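PDB 5EZ7: probable FAD-dependent oxidoreductase PA4991 from Pseudomonas aeruginosa PAO1, which probably functions as an FAD-dependent oxidoreductase of unknown physiological substrate and is essential for growth of the bacterium in the sputum of cystic fibrosis patients. Local coordinates for residues I178-E183 / R215-E220; M231-A236 / Q309-R314; A237-L242 / S267-G272. All blocks are in the same frame, centred on the assembly; numbering follows the deposited sequence.

Contact 1 (I178-E183 / R215-E220)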
loop_
_atom_site.group_PDB
_atom_site.type_symbol
_atom_site.label_atom_id
_atom_site.label_comp_id
_atom_site.label_asym_id
_atom_site.label_seq_id
_atom_site.Cartn_x
_atom_site.Cartn_y
_atom_site.Cartn_z
ATOM N N ILE A 178 -13.485 -2.142 18.769
ATOM C CA ILE A 178 -12.392 -2.795 19.501
ATOM C C ILE A 178 -12.105 -2.232 20.884
ATOM O O ILE A 178 -11.903 -1.029 21.031
ATOM C CB ILE A 178 -11.094 -2.752 18.687
ATOM C CG1 ILE A 178 -11.263 -3.615 17.444
ATOM C CG2 ILE A 178 -9.934 -3.279 19.521
ATOM C CD1 ILE A 178 -10.219 -3.414 16.378
ATOM N N GLU A 179 -12.059 -3.106 21.887
ATOM C CA GLU A 179 -11.637 -2.711 23.232
ATOM C C GLU A 179 -10.415 -3.517 23.677
ATOM O O GLU A 179 -10.210 -4.624 23.202
ATOM C CB GLU A 179 -12.762 -2.914 24.259
ATOM C CG GLU A 179 -13.994 -2.040 24.061
ATOM C CD GLU A 179 -15.154 -2.810 23.445
ATOM O OE1 GLU A 179 -15.863 -3.514 24.205
ATOM O OE2 GLU A 179 -15.348 -2.713 22.201
ATOM N N PRO A 180 -9.627 -2.974 24.609
ATOM C CA PRO A 180 -8.522 -3.769 25.136
ATOM C C PRO A 180 -8.987 -4.887 26.084
ATOM O O PRO A 180 -9.976 -4.767 26.763
ATOM C CB PRO A 180 -7.660 -2.750 25.885
ATOM C CG PRO A 180 -8.561 -1.585 26.189
ATOM C CD PRO A 180 -9.754 -1.665 25.278
ATOM N N LEU A 181 -8.264 -5.983 26.066
ATOM C CA LEU A 181 -8.506 -7.096 26.950
ATOM C C LEU A 181 -7.265 -7.126 27.808
ATOM O O LEU A 181 -6.178 -7.408 27.304
ATOM C CB LEU A 181 -8.640 -8.332 26.090
ATOM C CG LEU A 181 -9.037 -9.639 26.682
ATOM C CD1 LEU A 181 -10.410 -9.477 27.321
ATOM C CD2 LEU A 181 -9.044 -10.671 25.556
ATOM N N ARG A 182 -7.412 -6.737 29.071
ATOM C CA ARG A 182 -6.298 -6.618 30.008
ATOM C C ARG A 182 -6.154 -7.813 30.939
ATOM O O ARG A 182 -7.103 -8.533 31.172
ATOM C CB ARG A 182 -6.501 -5.398 30.895
ATOM C CG ARG A 182 -6.601 -4.077 30.169
ATOM C CD ARG A 182 -5.241 -3.560 29.761
ATOM N NE ARG A 182 -5.383 -2.258 29.097
ATOM C CZ ARG A 182 -4.461 -1.672 28.331
ATOM N NH1 ARG A 182 -3.276 -2.258 28.100
ATOM N NH2 ARG A 182 -4.720 -0.487 27.791
ATOM N N GLU A 183 -4.946 -7.992 31.470
ATOM C CA GLU A 183 -4.679 -8.828 32.645
ATOM C C GLU A 183 -3.813 -8.026 33.597
ATOM O O GLU A 183 -2.581 -8.083 33.529
ATOM C CB GLU A 183 -3.981 -10.128 32.269
ATOM C CG GLU A 183 -4.956 -11.237 31.895
ATOM C CD GLU A 183 -4.296 -12.402 31.171
ATOM O OE1 GLU A 183 -3.068 -12.598 31.342
ATOM O OE2 GLU A 183 -5.012 -13.112 30.416
ATOM N N ARG A 215 -5.195 5.669 21.129
ATOM C CA ARG A 215 -5.948 6.383 22.192
ATOM C C ARG A 215 -6.849 5.447 22.969
ATOM O O ARG A 215 -6.913 5.541 24.185
ATOM C CB ARG A 215 -6.765 7.551 21.659
ATOM C CG ARG A 215 -6.051 8.889 21.805
ATOM C CD ARG A 215 -6.707 9.976 20.960
ATOM N NE ARG A 215 -5.715 10.781 20.223
ATOM C CZ ARG A 215 -5.891 11.349 19.018
ATOM N NH1 ARG A 215 -7.023 11.201 18.300
ATOM N NH2 ARG A 215 -4.896 12.070 18.501
ATOM N N GLU A 216 -7.517 4.546 22.253
ATOM C CA GLU A 216 -8.301 3.458 22.853
ATOM C C GLU A 216 -7.539 2.582 23.889
ATOM O O GLU A 216 -8.121 2.115 24.863
ATOM C CB GLU A 216 -8.905 2.558 21.751
ATOM C CG GLU A 216 -10.344 2.880 21.389
ATOM C CD GLU A 216 -11.245 2.892 22.621
ATOM O OE1 GLU A 216 -11.642 4.019 23.027
ATOM O OE2 GLU A 216 -11.511 1.795 23.206
ATOM N N LEU A 217 -6.253 2.370 23.646
ATOM C CA LEU A 217 -5.365 1.717 24.594
ATOM C C LEU A 217 -4.747 2.675 25.635
ATOM O O LEU A 217 -3.874 2.269 26.381
ATOM C CB LEU A 217 -4.254 1.026 23.817
ATOM C CG LEU A 217 -4.814 -0.037 22.874
ATOM C CD1 LEU A 217 -3.934 -0.259 21.668
ATOM C CD2 LEU A 217 -4.965 -1.324 23.646
ATOM N N GLY A 218 -5.222 3.919 25.713
ATOM C CA GLY A 218 -4.621 4.937 26.561
ATOM C C GLY A 218 -3.216 5.391 26.216
ATOM O O GLY A 218 -2.514 5.857 27.080
ATOM N N LEU A 219 -2.812 5.274 24.951
ATOM C CA LEU A 219 -1.483 5.689 24.496
ATOM C C LEU A 219 -1.513 6.863 23.532
ATOM O O LEU A 219 -2.460 7.053 22.791
ATOM C CB LEU A 219 -0.777 4.530 23.809
ATOM C CG LEU A 219 -0.599 3.274 24.660
ATOM C CD1 LEU A 219 -0.010 2.176 23.785
ATOM C CD2 LEU A 219 0.268 3.568 25.887
ATOM N N GLU A 220 -0.444 7.641 23.557
ATOM C CA GLU A 220 -0.263 8.771 22.659
ATOM C C GLU A 220 1.021 8.689 21.794
ATOM O O GLU A 220 1.187 9.444 20.821
ATOM C CB GLU A 220 -0.266 10.031 23.507
ATOM C CG GLU A 220 -1.567 10.189 24.297
ATOM C CD GLU A 220 -1.790 11.602 24.813
ATOM O OE1 GLU A 220 -1.617 12.564 24.022
ATOM O OE2 GLU A 220 -2.147 11.761 26.004
#
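P180 and R182, on an outermost strand of a four-stranded mixed sheet, meet E216 and L217 where helix 210-216 ends in a Schellman motif, a worked example of how a helix terminus can lie against a sheet edge. The apolar part is small: P180 CB touches the L217 methyl CD2 at 3.8 Å, while P180 CG faces the backbone O of E216. L217 CG lies beside the backbone N (chi1 -61°), and its CD2 branch is the one that meets the proline.

The polar part is a single weak bond. The R182 chain bends at chi2 (-79°), and its guanidinium presents an edge to the L217 carbonyl, with L217 O near the group's plane. R182 NH2 stands 3.2 Å from L217 O, and the N-H...O angle of 131° is far from straight. At the other end, E216 OE2 lies 3.6 Å from I178 O, a contact and not a hydrogen bond. E179 OE2 is 6.0 Å from E216 OE2, a like-charge pair that is probably eased by the salt bridge from E179 to R177.

Further out, L217 packs on L187 of strand 186-192 and on L339 of strand 339-343, so the helix end touches two different sheets. I178, at the start of the strand, borders the FAD pocket. Past L217, G218 has positive phi as the C-prime residue, its N bonded to R215 O at 2.8 Å.

Contact 2 (M231-A236 / Q309-R314). With FAD (flavin-adenine dinucleotide), chain B.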
loop_
_atom_site.group_PDB
_atom_site.type_symbol
_atom_site.label_atom_id
_atom_site.label_comp_id
_atom_site.label_asym_id
_atom_site.label_seq_id
_atom_site.Cartn_x
_atom_site.Cartn_y
_atom_site.Cartn_z
ATOM N N MET A 231 -4.719 13.503 -5.921
ATOM C CA MET A 231 -4.447 12.711 -7.108
ATOM C C MET A 231 -5.488 13.013 -8.169
ATOM O O MET A 231 -6.620 13.327 -7.832
ATOM C CB MET A 231 -4.528 11.219 -6.776
ATOM C CG MET A 231 -3.594 10.716 -5.676
ATOM S SD MET A 231 -1.842 10.910 -6.013
ATOM C CE MET A 231 -1.675 9.615 -7.248
ATOM N N VAL A 232 -5.107 12.878 -9.451
ATOM C CA VAL A 232 -5.972 13.153 -10.581
ATOM C C VAL A 232 -6.132 11.870 -11.377
ATOM O O VAL A 232 -5.195 11.116 -11.533
ATOM C CB VAL A 232 -5.395 14.266 -11.483
ATOM C CG1 VAL A 232 -6.366 14.592 -12.620
ATOM C CG2 VAL A 232 -5.170 15.522 -10.680
ATOM N N MET A 233 -7.336 11.610 -11.872
ATOM C CA MET A 233 -7.588 10.432 -12.723
ATOM C C MET A 233 -8.163 10.931 -14.064
ATOM O O MET A 233 -9.088 11.761 -14.065
ATOM C CB MET A 233 -8.595 9.475 -12.071
ATOM C CG MET A 233 -8.124 8.765 -10.811
ATOM S SD MET A 233 -9.398 7.800 -9.934
ATOM C CE MET A 233 -10.375 9.077 -9.205
ATOM N N VAL A 234 -7.618 10.430 -15.183
ATOM C CA VAL A 234 -8.191 10.658 -16.519
ATOM C C VAL A 234 -8.609 9.323 -17.116
ATOM O O VAL A 234 -7.805 8.394 -17.164
ATOM C CB VAL A 234 -7.180 11.234 -17.526
ATOM C CG1 VAL A 234 -7.909 11.890 -18.685
ATOM C CG2 VAL A 234 -6.264 12.197 -16.857
ATOM N N LYS A 235 -9.839 9.261 -17.612
ATOM C CA LYS A 235 -10.354 8.073 -18.269
ATOM C C LYS A 235 -10.724 8.319 -19.762
ATOM O O LYS A 235 -11.483 9.193 -20.078
ATOM C CB LYS A 235 -11.573 7.575 -17.499
ATOM C CG LYS A 235 -12.159 6.309 -18.118
ATOM C CD LYS A 235 -13.131 5.571 -17.186
ATOM C CE LYS A 235 -13.693 4.377 -17.969
ATOM N NZ LYS A 235 -14.813 3.676 -17.307
ATOM N N ALA A 236 -10.190 7.516 -20.655
ATOM C CA ALA A 236 -10.484 7.622 -22.059
ATOM C C ALA A 236 -10.156 6.337 -22.781
ATOM O O ALA A 236 -9.380 5.530 -22.331
ATOM C CB ALA A 236 -9.678 8.759 -22.642
ATOM N N GLN A 309 -12.922 11.506 -19.477
ATOM C CA GLN A 309 -13.524 11.917 -18.216
ATOM C C GLN A 309 -12.413 12.160 -17.198
ATOM O O GLN A 309 -11.375 11.499 -17.268
ATOM C CB GLN A 309 -14.458 10.854 -17.680
ATOM C CG GLN A 309 -15.647 10.530 -18.567
ATOM C CD GLN A 309 -16.310 9.310 -18.005
ATOM O OE1 GLN A 309 -15.942 8.195 -18.355
ATOM N NE2 GLN A 309 -17.153 9.503 -17.004
ATOM N N TRP A 310 -12.684 13.071 -16.261
ATOM C CA TRP A 310 -11.724 13.589 -15.308
ATOM C C TRP A 310 -12.319 13.577 -13.916
ATOM O O TRP A 310 -13.453 14.000 -13.709
ATOM C CB TRP A 310 -11.387 15.036 -15.609
ATOM C CG TRP A 310 -10.785 15.252 -16.930
ATOM C CD1 TRP A 310 -11.456 15.432 -18.127
ATOM C CD2 TRP A 310 -9.392 15.356 -17.233
ATOM N NE1 TRP A 310 -10.553 15.630 -19.136
ATOM C CE2 TRP A 310 -9.282 15.579 -18.618
ATOM C CE3 TRP A 310 -8.219 15.278 -16.466
ATOM C CZ2 TRP A 310 -8.055 15.708 -19.253
ATOM C CZ3 TRP A 310 -7.002 15.411 -17.095
ATOM C CH2 TRP A 310 -6.927 15.624 -18.476
ATOM N N ALA A 311 -11.531 13.122 -12.954
ATOM C CA ALA A 311 -11.905 13.182 -11.547
ATOM C C ALA A 311 -10.655 13.394 -10.701
ATOM O O ALA A 311 -9.535 13.255 -11.185
ATOM C CB ALA A 311 -12.598 11.881 -11.164
ATOM N N THR A 312 -10.823 13.731 -9.437
ATOM C CA THR A 312 -9.698 13.795 -8.531
ATOM C C THR A 312 -10.012 13.026 -7.269
ATOM O O THR A 312 -11.168 12.651 -7.014
ATOM C CB THR A 312 -9.293 15.218 -8.194
ATOM O OG1 THR A 312 -10.152 15.724 -7.173
ATOM C CG2 THR A 312 -9.316 16.094 -9.454
ATOM N N LEU A 313 -8.964 12.774 -6.495
ATOM C CA LEU A 313 -9.079 12.018 -5.283
ATOM C C LEU A 313 -8.182 12.613 -4.200
ATOM O O LEU A 313 -6.977 12.782 -4.418
ATOM C CB LEU A 313 -8.625 10.623 -5.606
ATOM C CG LEU A 313 -8.573 9.637 -4.452
ATOM C CD1 LEU A 313 -9.994 9.280 -4.025
ATOM C CD2 LEU A 313 -7.829 8.419 -4.909
ATOM N N ARG A 314 -8.775 12.929 -3.040
ATOM C CA ARG A 314 -8.061 13.450 -1.877
ATOM C C ARG A 314 -7.842 12.274 -0.950
ATOM O O ARG A 314 -8.771 11.521 -0.691
ATOM C CB ARG A 314 -8.856 14.555 -1.194
ATOM C CG ARG A 314 -9.487 15.527 -2.181
ATOM C CD ARG A 314 -9.995 16.826 -1.549
ATOM N NE ARG A 314 -8.846 17.669 -1.453
ATOM C CZ ARG A 314 -8.591 18.811 -2.091
ATOM N NH1 ARG A 314 -9.471 19.428 -2.856
ATOM N NH2 ARG A 314 -7.403 19.372 -1.887
HETATM P PA FAD B . -3.737 1.145 4.760
HETATM O O1A FAD B . -3.683 0.639 3.355
HETATM O O2A FAD B . -4.298 2.506 5.063
HETATM O O5B FAD B . -4.509 0.046 5.604
HETATM C C5B FAD B . -4.961 0.279 6.923
HETATM C C4B FAD B . -6.163 -0.622 7.113
HETATM O O4B FAD B . -6.564 -0.591 8.493
HETATM C C3B FAD B . -7.346 -0.171 6.252
HETATM O O3B FAD B . -7.804 -1.235 5.415
HETATM C C2B FAD B . -8.384 0.248 7.277
HETATM O O2B FAD B . -9.736 0.016 6.891
HETATM C C1B FAD B . -7.976 -0.557 8.514
HETATM N N9A FAD B . -8.404 0.058 9.776
HETATM C C8A FAD B . -8.321 1.360 10.101
HETATM N N7A FAD B . -8.816 1.557 11.335
HETATM C C5A FAD B . -9.212 0.373 11.815
HETATM C C6A FAD B . -9.832 -0.095 13.063
HETATM N N6A FAD B . -10.089 0.796 14.033
HETATM N N1A FAD B . -10.097 -1.405 13.196
HETATM C C2A FAD B . -9.822 -2.278 12.210
HETATM N N3A FAD B . -9.261 -1.919 11.037
HETATM C C4A FAD B . -8.945 -0.624 10.791
HETATM N N1 FAD B . 3.821 3.384 -1.934
HETATM C C2 FAD B . 4.623 2.791 -2.843
HETATM O O2 FAD B . 5.528 2.021 -2.442
HETATM N N3 FAD B . 4.485 2.995 -4.164
HETATM C C4 FAD B . 3.553 3.800 -4.667
HETATM O O4 FAD B . 3.437 3.965 -5.898
HETATM C C4X FAD B . 2.641 4.481 -3.741
HETATM N N5 FAD B . 1.680 5.309 -4.191
HETATM C C5X FAD B . 0.842 5.918 -3.333
HETATM C C6 FAD B . -0.147 6.751 -3.840
HETATM C C7 FAD B . -1.031 7.392 -2.995
HETATM C C7M FAD B . -2.100 8.272 -3.567
HETATM C C8 FAD B . -0.936 7.166 -1.530
HETATM C C8M FAD B . -1.882 7.828 -0.552
HETATM C C9 FAD B . 0.057 6.344 -1.029
HETATM C C9A FAD B . 0.963 5.700 -1.868
HETATM N N10 FAD B . 1.989 4.841 -1.383
HETATM C C10 FAD B . 2.833 4.207 -2.302
HETATM C "C1'" FAD B . 2.150 4.561 0.034
HETATM C "C2'" FAD B . 1.278 3.365 0.378
HETATM O "O2'" FAD B . -0.020 3.468 -0.222
HETATM C "C3'" FAD B . 1.160 3.196 1.886
HETATM O "O3'" FAD B . 2.467 3.357 2.472
HETATM C "C4'" FAD B . 0.611 1.816 2.239
HETATM O "O4'" FAD B . -0.409 1.403 1.329
HETATM C "C5'" FAD B . 0.026 1.793 3.638
HETATM O "O5'" FAD B . -0.327 0.444 3.974
HETATM P P FAD B . -1.071 0.165 5.360
HETATM O O1P FAD B . -1.600 -1.246 5.337
HETATM O O2P FAD B . -0.135 0.597 6.430
HETATM O O3P FAD B . -2.248 1.254 5.362
#
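V234 and W310 form a non-hydrogen-bonded pair in the antiparallel pairing of strands 224-236 and 309-320, at one margin of the eight-stranded sheet, and show how side chains interlock across such a pair. With V234 CG1 roughly anti to its backbone N (chi1 -160°), that methyl sits over the W310 six-membered ring, 3.7 Å from the centroid and 5° off the normal, in a CH-pi contact. The other methyl, CG2, presses on CZ3 at 3.3 Å, a tight fit, while V232 CG1 meets the indole edge near CE3. R293 adds a cation-pi partner.

On this face V232 and T312 also pack against helix 285-299, and T312 OG1 is bonded to H230 NE2. The opposite face carries M231, M233, A311 and L313. M233 runs straight to SD, then bends at chi3 (-73°), bringing CE to A311 CB at 4.1 Å. K235 and Q309 lie side by side, the lysine reaching its salt bridge with D264.

Six backbone hydrogen bonds join the strands. The M231 side chain reaches the flavin, where its CG and SD each stand 3.6 Å from the FAD methyl C7M.

Contact 3 (A237-L242 / S267-G272)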
loop_
_atom_site.group_PDB
_atom_site.type_symbol
_atom_site.label_atom_id
_atom_site.label_comp_id
_atom_site.label_asym_id
_atom_site.label_seq_id
_atom_site.Cartn_x
_atom_site.Cartn_y
_atom_site.Cartn_z
ATOM N N ALA A 237 -10.772 6.155 -23.912
ATOM C CA ALA A 237 -10.445 5.094 -24.842
ATOM C C ALA A 237 -9.065 5.257 -25.507
ATOM O O ALA A 237 -8.478 4.279 -25.954
ATOM C CB ALA A 237 -11.524 5.079 -25.955
ATOM N N THR A 238 -8.587 6.488 -25.634
ATOM C CA THR A 238 -7.400 6.797 -26.459
ATOM C C THR A 238 -6.066 6.646 -25.700
ATOM O O THR A 238 -4.989 6.808 -26.279
ATOM C CB THR A 238 -7.482 8.253 -27.048
ATOM O OG1 THR A 238 -7.634 9.198 -25.972
ATOM C CG2 THR A 238 -8.646 8.398 -27.998
ATOM N N LEU A 239 -6.130 6.355 -24.411
ATOM C CA LEU A 239 -4.919 6.315 -23.619
ATOM C C LEU A 239 -4.055 5.113 -24.028
ATOM O O LEU A 239 -4.564 4.138 -24.518
ATOM C CB LEU A 239 -5.217 6.287 -22.129
ATOM C CG LEU A 239 -6.161 7.369 -21.652
ATOM C CD1 LEU A 239 -6.351 7.188 -20.145
ATOM C CD2 LEU A 239 -5.690 8.771 -21.983
ATOM N N LYS A 240 -2.742 5.272 -23.927
ATOM C CA LYS A 240 -1.795 4.215 -24.179
ATOM C C LYS A 240 -1.038 3.991 -22.868
ATOM O O LYS A 240 -0.831 4.945 -22.090
ATOM C CB LYS A 240 -0.859 4.583 -25.320
ATOM C CG LYS A 240 -1.600 4.820 -26.630
ATOM C CD LYS A 240 -0.697 4.642 -27.843
ATOM C CE LYS A 240 -1.395 4.900 -29.179
ATOM N NZ LYS A 240 -1.364 6.351 -29.577
ATOM N N PRO A 241 -0.659 2.727 -22.602
ATOM C CA PRO A 241 -0.004 2.428 -21.322
ATOM C C PRO A 241 1.308 3.247 -21.089
ATOM O O PRO A 241 2.105 3.465 -22.011
ATOM C CB PRO A 241 0.277 0.935 -21.377
ATOM C CG PRO A 241 -0.418 0.410 -22.583
ATOM C CD PRO A 241 -0.815 1.541 -23.472
ATOM N N LEU A 242 1.467 3.677 -19.846
ATOM C CA LEU A 242 2.534 4.482 -19.396
ATOM C C LEU A 242 2.705 4.355 -17.870
ATOM O O LEU A 242 1.706 4.452 -17.073
ATOM C CB LEU A 242 2.196 5.911 -19.712
ATOM C CG LEU A 242 3.196 6.975 -19.292
ATOM C CD1 LEU A 242 4.617 6.698 -19.832
ATOM C CD2 LEU A 242 2.625 8.281 -19.782
ATOM N N SER A 267 -9.062 2.695 -20.170
ATOM C CA SER A 267 -7.959 2.812 -19.231
ATOM C C SER A 267 -8.099 4.059 -18.468
ATOM O O SER A 267 -8.811 4.968 -18.873
ATOM C CB SER A 267 -6.629 2.936 -19.936
ATOM O OG SER A 267 -6.504 1.913 -20.861
ATOM N N VAL A 268 -7.349 4.122 -17.383
ATOM C CA VAL A 268 -7.278 5.323 -16.596
ATOM C C VAL A 268 -5.809 5.620 -16.344
ATOM O O VAL A 268 -5.044 4.725 -15.982
ATOM C CB VAL A 268 -8.023 5.180 -15.244
ATOM C CG1 VAL A 268 -7.887 6.432 -14.398
ATOM C CG2 VAL A 268 -9.504 4.872 -15.479
ATOM N N TRP A 269 -5.439 6.876 -16.561
ATOM C CA TRP A 269 -4.141 7.397 -16.165
ATOM C C TRP A 269 -4.314 8.040 -14.808
ATOM O O TRP A 269 -5.098 8.969 -14.660
ATOM C CB TRP A 269 -3.638 8.494 -17.128
ATOM C CG TRP A 269 -2.964 8.036 -18.368
ATOM C CD1 TRP A 269 -2.483 6.788 -18.639
ATOM C CD2 TRP A 269 -2.634 8.850 -19.502
ATOM N NE1 TRP A 269 -1.889 6.771 -19.876
ATOM C CE2 TRP A 269 -1.969 8.027 -20.427
ATOM C CE3 TRP A 269 -2.846 10.207 -19.828
ATOM C CZ2 TRP A 269 -1.507 8.513 -21.674
ATOM C CZ3 TRP A 269 -2.390 10.689 -21.067
ATOM C CH2 TRP A 269 -1.727 9.841 -21.964
ATOM N N TYR A 270 -3.531 7.580 -13.858
ATOM C CA TYR A 270 -3.559 8.028 -12.487
ATOM C C TYR A 270 -2.317 8.886 -12.269
ATOM O O TYR A 270 -1.190 8.417 -12.500
ATOM C CB TYR A 270 -3.548 6.779 -11.607
ATOM C CG TYR A 270 -3.869 6.953 -10.156
ATOM C CD1 TYR A 270 -4.718 7.941 -9.705
ATOM C CD2 TYR A 270 -3.359 6.056 -9.214
ATOM C CE1 TYR A 270 -5.014 8.070 -8.341
ATOM C CE2 TYR A 270 -3.647 6.180 -7.867
ATOM C CZ TYR A 270 -4.475 7.195 -7.429
ATOM O OH TYR A 270 -4.773 7.322 -6.080
ATOM N N LEU A 271 -2.523 10.133 -11.845
ATOM C CA LEU A 271 -1.456 11.089 -11.734
ATOM C C LEU A 271 -1.136 11.470 -10.306
ATOM O O LEU A 271 -1.942 12.134 -9.648
ATOM C CB LEU A 271 -1.795 12.376 -12.496
ATOM C CG LEU A 271 -2.398 12.355 -13.905
ATOM C CD1 LEU A 271 -2.551 13.794 -14.388
ATOM C CD2 LEU A 271 -1.563 11.585 -14.911
ATOM N N GLY A 272 0.077 11.125 -9.876
ATOM C CA GLY A 272 0.678 11.619 -8.622
ATOM C C GLY A 272 1.881 12.480 -8.896
ATOM O O GLY A 272 1.953 13.152 -9.950
#
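L239 and S267 have the nearest CA atoms across the two segments, 6.4 Å apart, where the irregular loop 237-242 passes over strand 267-272 without a backbone hydrogen bond between the two. They are joined chiefly through L239, the K240 carbonyl and W269: one indole serves the connection with both its face and its edge.

L239 and W269 cross obliquely. The leucine CG lies beside its backbone N, and from there its two methyls divide the work. CD2 stands over the six-membered ring in a CH-pi contact, 3.8 Å from the centroid and 8° off the normal, displaced somewhat toward the rim. CD1 instead reaches the strand backbone, 3.5 Å from S267 O and 3.7 Å from W269 N, and also meets W269 CG. L239 CB completes the contact beside NE1.

The ring edge is occupied by the next residue of the loop. W269 NE1 donates to K240 O at 3.1 Å, with an N-H...O angle of 149°; the oxygen lies almost in the indole plane, whereas the donor is tilted 31° from the carbonyl plane. Contacts at face and edge probably limit how the indole can turn. K240 serves through its backbone, its CB being directed away from the strand.

L296 of helix 285-299 and L300 add to the surroundings of W269. V268 and Y270 belong to the other face of the strand, where they pack on M233 of strand 224-236; Y270 also touches FAD. The arrangement is that of a connection between strands 224-236 and 244-246 packed on the large mixed sheet of a DAO-family flavoenzyme, on the face turned from the flavin.

In the fold
Contacts 2 and 3 belong to one sheet, in which strands 224-236 and 267-272 are neighbours: V232 O to L271 N and V234 O to W269 N, both 2.9 Å, are probable hydrogen bonds between them. Their centres are 10 Å apart, and contact 3 is nested within the chain loop that contact 2 closes. Contact 1 lies far off, its centre 39 Å from that of contact 2 and 44 Å from that of contact 3. The cofactor bridges this gap: I178 CD1 of contact 1 is 3.8 Å from the adenine atom N1A, whereas M231 of contact 2 and Y270 of contact 3 border the same FAD pocket, M231 at the flavin end.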